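Local atomic coordinates of uncharacterized protein (Bacteroides uniformis, PDB entry 4JPQ), a protein that is of unknown function but probably binds carbohydrate. Residues Pro49-Arg54 with Phe183-Asp188; Leu132-Arg137 with Val163-Gln168; Ile201-Glu204 with His209-Ala212. All coordinates share one frame; numbering follows the deposited sequence.

Contact 1 lies deep in the fold, where strands 50-57 and 178-186 face each other through apolar and aromatic side chains. Contact 2 is nested within the chain loop that contact 1 closes, yet lies on the opposite side of the molecule's centre; the two centres are 21 Å apart and their nearest atoms about 10 Å. Contact 3 follows both in sequence and staples a loop beyond strand 195-197. It touches contact 1: Y184 CE1 packs 3.8 Å from I201 CD1, so the Y184 side chain bridges strand 178-186 and that loop. Contacts 2 and 3 remain separate, with centres 25 Å apart. None of the three can be assigned to a sugar-binding site.

Contact 1. Residues Pro49-Arg54 with Phe183-Asp188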
# COMPACT_ATOMS: atom_id res chain seq x y z
N PRO A 49 -6.54 -10.42 -10.52
CA PRO A 49 -5.61 -9.80 -11.45
C PRO A 49 -4.20 -10.04 -10.95
O PRO A 49 -3.98 -10.16 -9.75
CB PRO A 49 -5.97 -8.31 -11.38
CG PRO A 49 -6.59 -8.14 -10.04
CD PRO A 49 -7.36 -9.41 -9.83
N GLU A 50 -3.25 -10.14 -11.88
CA GLU A 50 -1.87 -10.47 -11.56
C GLU A 50 -1.20 -9.25 -10.91
O GLU A 50 -1.01 -8.23 -11.57
CB GLU A 50 -1.17 -10.92 -12.83
CG GLU A 50 0.21 -11.52 -12.65
CD GLU A 50 0.88 -11.81 -13.98
OE1 GLU A 50 0.18 -12.25 -14.92
OE2 GLU A 50 2.11 -11.58 -14.06
N VAL A 51 -0.90 -9.36 -9.61
CA VAL A 51 -0.30 -8.27 -8.83
C VAL A 51 0.87 -8.76 -7.98
O VAL A 51 0.79 -9.82 -7.36
CB VAL A 51 -1.35 -7.59 -7.92
CG1 VAL A 51 -0.74 -6.46 -7.08
CG2 VAL A 51 -2.51 -7.07 -8.76
N SER A 52 1.95 -7.98 -7.95
CA SER A 52 3.10 -8.25 -7.11
C SER A 52 3.59 -6.94 -6.50
O SER A 52 3.25 -5.84 -6.98
CB SER A 52 4.21 -8.96 -7.89
OG SER A 52 4.78 -8.12 -8.87
N PHE A 53 4.35 -7.05 -5.41
CA PHE A 53 4.90 -5.89 -4.74
C PHE A 53 6.27 -6.19 -4.12
O PHE A 53 6.69 -7.34 -4.09
CB PHE A 53 3.94 -5.41 -3.64
CG PHE A 53 3.93 -6.29 -2.42
CD1 PHE A 53 3.25 -7.49 -2.42
CD2 PHE A 53 4.60 -5.90 -1.26
CE1 PHE A 53 3.23 -8.31 -1.29
CE2 PHE A 53 4.59 -6.70 -0.13
CZ PHE A 53 3.91 -7.91 -0.14
N ARG A 54 6.95 -5.15 -3.65
CA ARG A 54 8.21 -5.32 -2.93
C ARG A 54 8.45 -4.12 -2.03
O ARG A 54 7.95 -3.03 -2.29
CB ARG A 54 9.40 -5.55 -3.84
CG ARG A 54 9.65 -4.45 -4.83
CD ARG A 54 10.87 -4.76 -5.65
NE ARG A 54 11.07 -3.75 -6.69
CZ ARG A 54 12.05 -3.77 -7.60
NH1 ARG A 54 13.00 -4.72 -7.61
NH2 ARG A 54 12.12 -2.80 -8.50
N PHE A 183 -0.92 -5.95 2.62
CA PHE A 183 -0.95 -5.26 1.33
C PHE A 183 -2.17 -5.72 0.56
O PHE A 183 -2.50 -6.90 0.60
CB PHE A 183 0.33 -5.56 0.54
CG PHE A 183 1.59 -5.36 1.35
CD1 PHE A 183 2.05 -6.37 2.18
CD2 PHE A 183 2.30 -4.15 1.29
CE1 PHE A 183 3.19 -6.19 2.95
CE2 PHE A 183 3.45 -3.98 2.05
CZ PHE A 183 3.90 -4.99 2.88
N TYR A 184 -2.87 -4.78 -0.09
CA TYR A 184 -4.09 -5.09 -0.82
C TYR A 184 -4.23 -4.44 -2.19
O TYR A 184 -3.62 -3.41 -2.47
CB TYR A 184 -5.34 -4.67 -0.02
CG TYR A 184 -5.38 -5.01 1.45
CD1 TYR A 184 -5.40 -6.33 1.87
CD2 TYR A 184 -5.48 -4.01 2.42
CE1 TYR A 184 -5.47 -6.66 3.23
CE2 TYR A 184 -5.55 -4.32 3.78
CZ TYR A 184 -5.56 -5.64 4.18
OH TYR A 184 -5.63 -5.93 5.52
N LYS A 185 -5.08 -5.07 -3.00
CA LYS A 185 -5.50 -4.60 -4.32
C LYS A 185 -7.03 -4.65 -4.38
O LYS A 185 -7.64 -5.62 -3.89
CB LYS A 185 -4.97 -5.51 -5.40
CG LYS A 185 -5.43 -5.19 -6.82
CD LYS A 185 -4.81 -3.93 -7.39
CE LYS A 185 -5.35 -3.58 -8.77
NZ LYS A 185 -6.71 -2.97 -8.81
N CYS A 186 -7.64 -3.63 -4.99
CA CYS A 186 -9.09 -3.57 -5.14
C CYS A 186 -9.51 -2.52 -6.16
O CYS A 186 -8.66 -1.88 -6.77
CB CYS A 186 -9.76 -3.26 -3.78
SG CYS A 186 -9.39 -1.60 -3.17
N GLY A 187 -10.83 -2.39 -6.35
CA GLY A 187 -11.43 -1.38 -7.22
C GLY A 187 -12.93 -1.54 -7.20
O GLY A 187 -13.48 -2.20 -8.07
N ASP A 188 -13.57 -0.99 -6.16
CA ASP A 188 -15.01 -1.16 -5.93
C ASP A 188 -15.89 -0.80 -7.12
O ASP A 188 -16.84 -1.53 -7.38
CB ASP A 188 -15.49 -0.43 -4.64
CG ASP A 188 -14.93 -1.04 -3.33
OD1 ASP A 188 -13.93 -1.79 -3.35
OD2 ASP A 188 -15.49 -0.73 -2.26
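V51 and F53 face K185 and F183 across two strands whose short parts 51-53 and 183-185 run roughly antiparallel, their directions 152° apart, with V51 CA 7.8 Å from K185 CA and F53 CA 8.5 Å from F183 CA. This spacing is too wide for backbone pairing, and no hydrogen bond crosses; the strands meet through side chains, as in the layered packing of a beta-sandwich, the fold expected of carbohydrate-binding family 9. The main feature is a face-to-face stack of F53 on F183, ring centroids 4.1 Å apart and planes inclined at 30°. The overlap is unequal: F53 CE2 stands over the middle of the F183 ring, 3.3 Å above its plane, whereas F183 CG lies over the F53 face, displaced toward the rim. Were F183 replaced by an alanine, that face of F53 would probably lose its stacking partner, opening a gap between the strands. Beside the rings, V51 and K185 cross at about a right angle. V51 CG2 rests 4.0 Å from K185 CG and also meets K185 CD, so the aliphatic part of the lysine serves as packing. Its CG points anti to the backbone N (chi1 175°), and further bends bring the buried ammonium group back over its own strand. There K185 NZ donates to C186 O at 3.0 Å, from above the carbonyl plane. NZ also forms a salt bridge with E70 and a hydrogen bond with H194, which probably offsets the cost of burying its charge. W198 meets both F53 and F183 edge-to-face, and F92 adds another ring beside F183. Strand 61-70 pairs with strand 50-57 and brings L64 and Y66 against F183, while strand 89-95 pairs with strand 178-186 and sets V90 against K185.

Contact 2. Residues Leu132-Arg137 with Val163-Gln168; sequences LGMVKR and VSAFFQ
M134 and V135 meet S164 and A165 where a short helix running into strand 136-139 packs on a 3-10 segment that follows strand 152-162, at the margin of the beta-sandwich expected for this family. The second segment then folds through an inverse gamma turn centred on F166. The contact is made by van der Waals packing, and no hydrogen bond crosses it. M134, a selenomethionine, supplies the reach: CG lies beside the backbone N (chi1 -74°), and the extended chain beyond it carries SE to S164 OG at 3.3 Å. SE also lies 3.7 Å from A165 N and 4.4 Å from A165 CB, so the selenium rests on both the backbone and the methyl of A165, at the end of the 3-10 segment. V135 adds a deeper apolar touch, with CG2 at 4.1 Å from A165 CB; L113 and I115 of strand 113-118 and I161 also pack on this valine. M134 in turn leans on P162. Within the first segment, V135 N donates to L132 O, and R137, which forms a salt bridge with D80, turns NE back to V135 O in a 3.1 Å bond with an N-H...O angle of 164°, the oxygen lying in the guanidinium plane.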
# COMPACT_ATOMS: atom_id res chain seq x y z
N LEU A 132 0.15 14.26 4.02
CA LEU A 132 -0.03 13.74 2.65
C LEU A 132 1.16 14.16 1.78
O LEU A 132 1.65 13.36 0.98
CB LEU A 132 -1.33 14.24 2.03
CG LEU A 132 -2.60 13.67 2.64
CD1 LEU A 132 -3.79 14.58 2.32
CD2 LEU A 132 -2.84 12.23 2.18
N GLY A 133 1.60 15.42 1.98
CA GLY A 133 2.77 16.00 1.33
C GLY A 133 4.08 15.28 1.63
O GLY A 133 5.00 15.33 0.82
N MSE A 134 4.19 14.65 2.80
CA MSE A 134 5.38 13.86 3.16
C MSE A 134 5.54 12.61 2.32
O MSE A 134 6.67 12.22 2.02
CB MSE A 134 5.35 13.41 4.63
CG MSE A 134 5.62 14.50 5.64
SE MSE A 134 5.11 13.82 7.42
CE MSE A 134 5.13 15.60 8.27
N VAL A 135 4.43 11.98 1.92
CA VAL A 135 4.48 10.71 1.18
C VAL A 135 4.68 10.99 -0.30
O VAL A 135 3.76 11.47 -0.97
CB VAL A 135 3.23 9.84 1.38
CG1 VAL A 135 3.36 8.53 0.60
CG2 VAL A 135 3.01 9.55 2.86
N LYS A 136 5.87 10.69 -0.79
CA LYS A 136 6.21 10.88 -2.19
C LYS A 136 5.64 9.69 -2.92
O LYS A 136 5.63 8.58 -2.38
CB LYS A 136 7.72 11.01 -2.41
CG LYS A 136 8.35 12.18 -1.69
CD LYS A 136 9.87 12.04 -1.70
CE LYS A 136 10.56 13.23 -1.06
NZ LYS A 136 12.03 13.16 -1.24
N ARG A 137 5.15 9.94 -4.12
CA ARG A 137 4.52 8.94 -4.96
C ARG A 137 4.92 9.07 -6.42
O ARG A 137 5.40 10.13 -6.85
CB ARG A 137 3.03 9.17 -4.92
CG ARG A 137 2.38 8.88 -3.59
CD ARG A 137 1.10 9.68 -3.44
NE ARG A 137 1.27 10.99 -2.80
CZ ARG A 137 0.32 11.94 -2.72
NH1 ARG A 137 -0.87 11.80 -3.32
NH2 ARG A 137 0.59 13.06 -2.08
N VAL A 163 9.14 8.06 7.99
CA VAL A 163 8.82 7.66 9.36
C VAL A 163 7.90 8.71 10.06
O VAL A 163 7.02 8.36 10.85
CB VAL A 163 10.13 7.34 10.11
CG1 VAL A 163 10.89 8.62 10.48
CG2 VAL A 163 9.87 6.50 11.32
N SER A 164 8.10 9.99 9.73
CA SER A 164 7.25 11.10 10.22
C SER A 164 5.80 11.04 9.76
O SER A 164 4.94 11.64 10.40
CB SER A 164 7.84 12.45 9.81
OG SER A 164 8.00 12.53 8.40
N ALA A 165 5.51 10.34 8.65
CA ALA A 165 4.11 10.16 8.18
C ALA A 165 3.26 9.30 9.11
O ALA A 165 2.04 9.27 8.93
CB ALA A 165 4.06 9.61 6.78
N PHE A 166 3.86 8.59 10.07
CA PHE A 166 3.08 7.90 11.11
C PHE A 166 2.68 9.01 12.10
O PHE A 166 3.17 9.10 13.23
CB PHE A 166 3.91 6.80 11.76
CG PHE A 166 4.27 5.67 10.84
CD1 PHE A 166 3.28 4.98 10.15
CD2 PHE A 166 5.58 5.24 10.71
CE1 PHE A 166 3.60 3.93 9.30
CE2 PHE A 166 5.91 4.17 9.90
CZ PHE A 166 4.92 3.51 9.18
N PHE A 167 1.71 9.81 11.66
CA PHE A 167 1.31 11.07 12.31
C PHE A 167 0.77 11.03 13.73
O PHE A 167 0.71 12.08 14.38
CB PHE A 167 0.41 11.92 11.38
CG PHE A 167 -0.97 11.35 11.12
CD1 PHE A 167 -1.20 10.44 10.10
CD2 PHE A 167 -2.06 11.80 11.86
CE1 PHE A 167 -2.47 9.94 9.86
CE2 PHE A 167 -3.34 11.31 11.62
CZ PHE A 167 -3.55 10.37 10.62
N GLN A 168 0.37 9.84 14.19
CA GLN A 168 -0.07 9.63 15.57
C GLN A 168 1.02 8.99 16.45
O GLN A 168 0.73 8.57 17.57
CB GLN A 168 -1.33 8.75 15.59
CG GLN A 168 -2.53 9.33 14.87
CD GLN A 168 -3.72 8.37 14.85
OE1 GLN A 168 -3.56 7.15 14.86
NE2 GLN A 168 -4.92 8.93 14.81

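Contact 3. Residues Ile201-Glu204 with His209-Ala212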
# COMPACT_ATOMS: atom_id res chain seq x y z
N ILE A 201 -6.89 -13.49 5.21
CA ILE A 201 -7.93 -12.94 6.10
C ILE A 201 -9.07 -13.95 6.16
O ILE A 201 -9.52 -14.43 5.11
CB ILE A 201 -8.47 -11.58 5.58
CG1 ILE A 201 -7.36 -10.52 5.61
CG2 ILE A 201 -9.67 -11.12 6.40
CD1 ILE A 201 -7.67 -9.27 4.82
N GLY A 202 -9.54 -14.24 7.37
CA GLY A 202 -10.60 -15.23 7.62
C GLY A 202 -11.93 -14.67 8.08
O GLY A 202 -12.65 -15.34 8.81
N LEU A 203 -12.27 -13.45 7.66
CA LEU A 203 -13.54 -12.83 8.01
C LEU A 203 -14.51 -13.31 6.96
O LEU A 203 -14.11 -13.56 5.81
CB LEU A 203 -13.42 -11.30 8.04
CG LEU A 203 -12.42 -10.77 9.08
CD1 LEU A 203 -12.16 -9.28 8.88
CD2 LEU A 203 -12.86 -11.05 10.51
N GLU A 204 -15.80 -13.40 7.32
CA GLU A 204 -16.86 -13.91 6.43
C GLU A 204 -17.05 -13.17 5.09
O GLU A 204 -17.62 -13.73 4.16
CB GLU A 204 -18.21 -14.03 7.16
CG GLU A 204 -18.81 -12.73 7.69
CD GLU A 204 -20.30 -12.83 7.96
OE1 GLU A 204 -20.85 -13.95 7.91
OE2 GLU A 204 -20.91 -11.77 8.19
N HIS A 209 -9.79 -3.68 7.23
CA HIS A 209 -9.38 -3.02 8.49
C HIS A 209 -9.32 -4.01 9.67
O HIS A 209 -9.97 -3.81 10.71
CB HIS A 209 -10.30 -1.83 8.76
CG HIS A 209 -10.21 -0.74 7.73
ND1 HIS A 209 -9.49 0.42 7.93
CD2 HIS A 209 -10.73 -0.66 6.49
CE1 HIS A 209 -9.58 1.18 6.86
NE2 HIS A 209 -10.32 0.55 5.96
N CYS A 210 -8.47 -5.03 9.54
CA CYS A 210 -8.38 -6.17 10.49
C CYS A 210 -6.95 -6.48 10.92
O CYS A 210 -6.31 -7.39 10.38
CB CYS A 210 -9.04 -7.38 9.84
SG CYS A 210 -8.46 -7.65 8.16
N PRO A 211 -6.44 -5.74 11.93
CA PRO A 211 -5.11 -5.95 12.50
C PRO A 211 -4.77 -7.38 12.96
O PRO A 211 -3.60 -7.74 12.95
CB PRO A 211 -5.08 -5.00 13.70
CG PRO A 211 -5.97 -3.90 13.30
CD PRO A 211 -7.08 -4.54 12.52
N ALA A 212 -5.77 -8.15 13.38
CA ALA A 212 -5.57 -9.56 13.76
C ALA A 212 -4.98 -10.39 12.61
O ALA A 212 -4.19 -11.29 12.87
CB ALA A 212 -6.88 -10.18 14.23
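An apolar clasp of I201 and L203 on C210 joins two parts of one long loop, between strands 195-197 and 215-219 of the beta-sandwich expected for this family. Only four residues separate the segments, so the contact ties the two sides of a short excursion together. It is small, burying 111 Å² in all, and no hydrogen bond crosses it. C210 is the shared partner. Its SG takes all the isoleucine contacts, with I201 CD1 at 3.8 Å, CG1 at 4.0 Å and CG2 at 4.1 Å, so both branches of the isoleucine press on the sulfur. L203 CD1 touches mainly C210 CB, approaching it to 3.8 Å, and less closely SG. The sulfur's placement follows from chi1 of 48°, which sets SG between the backbone N and the carbonyl carbon. Surrounding residues fix both parts of the loop. N41 OD1 accepts a hydrogen bond from I201 N, and W42 NE1 donates one to L203 O, while the W42 side chain also packs on I201. In the other segment, H209 ND1 is hydrogen-bonded to Y102 OH, and the imidazole meets F93 edge-to-face, holding the residue before C210 against the strands. The closest approach of the leucine to the sulfur itself is from L203 CD1 to C210 SG, 4.1 Å.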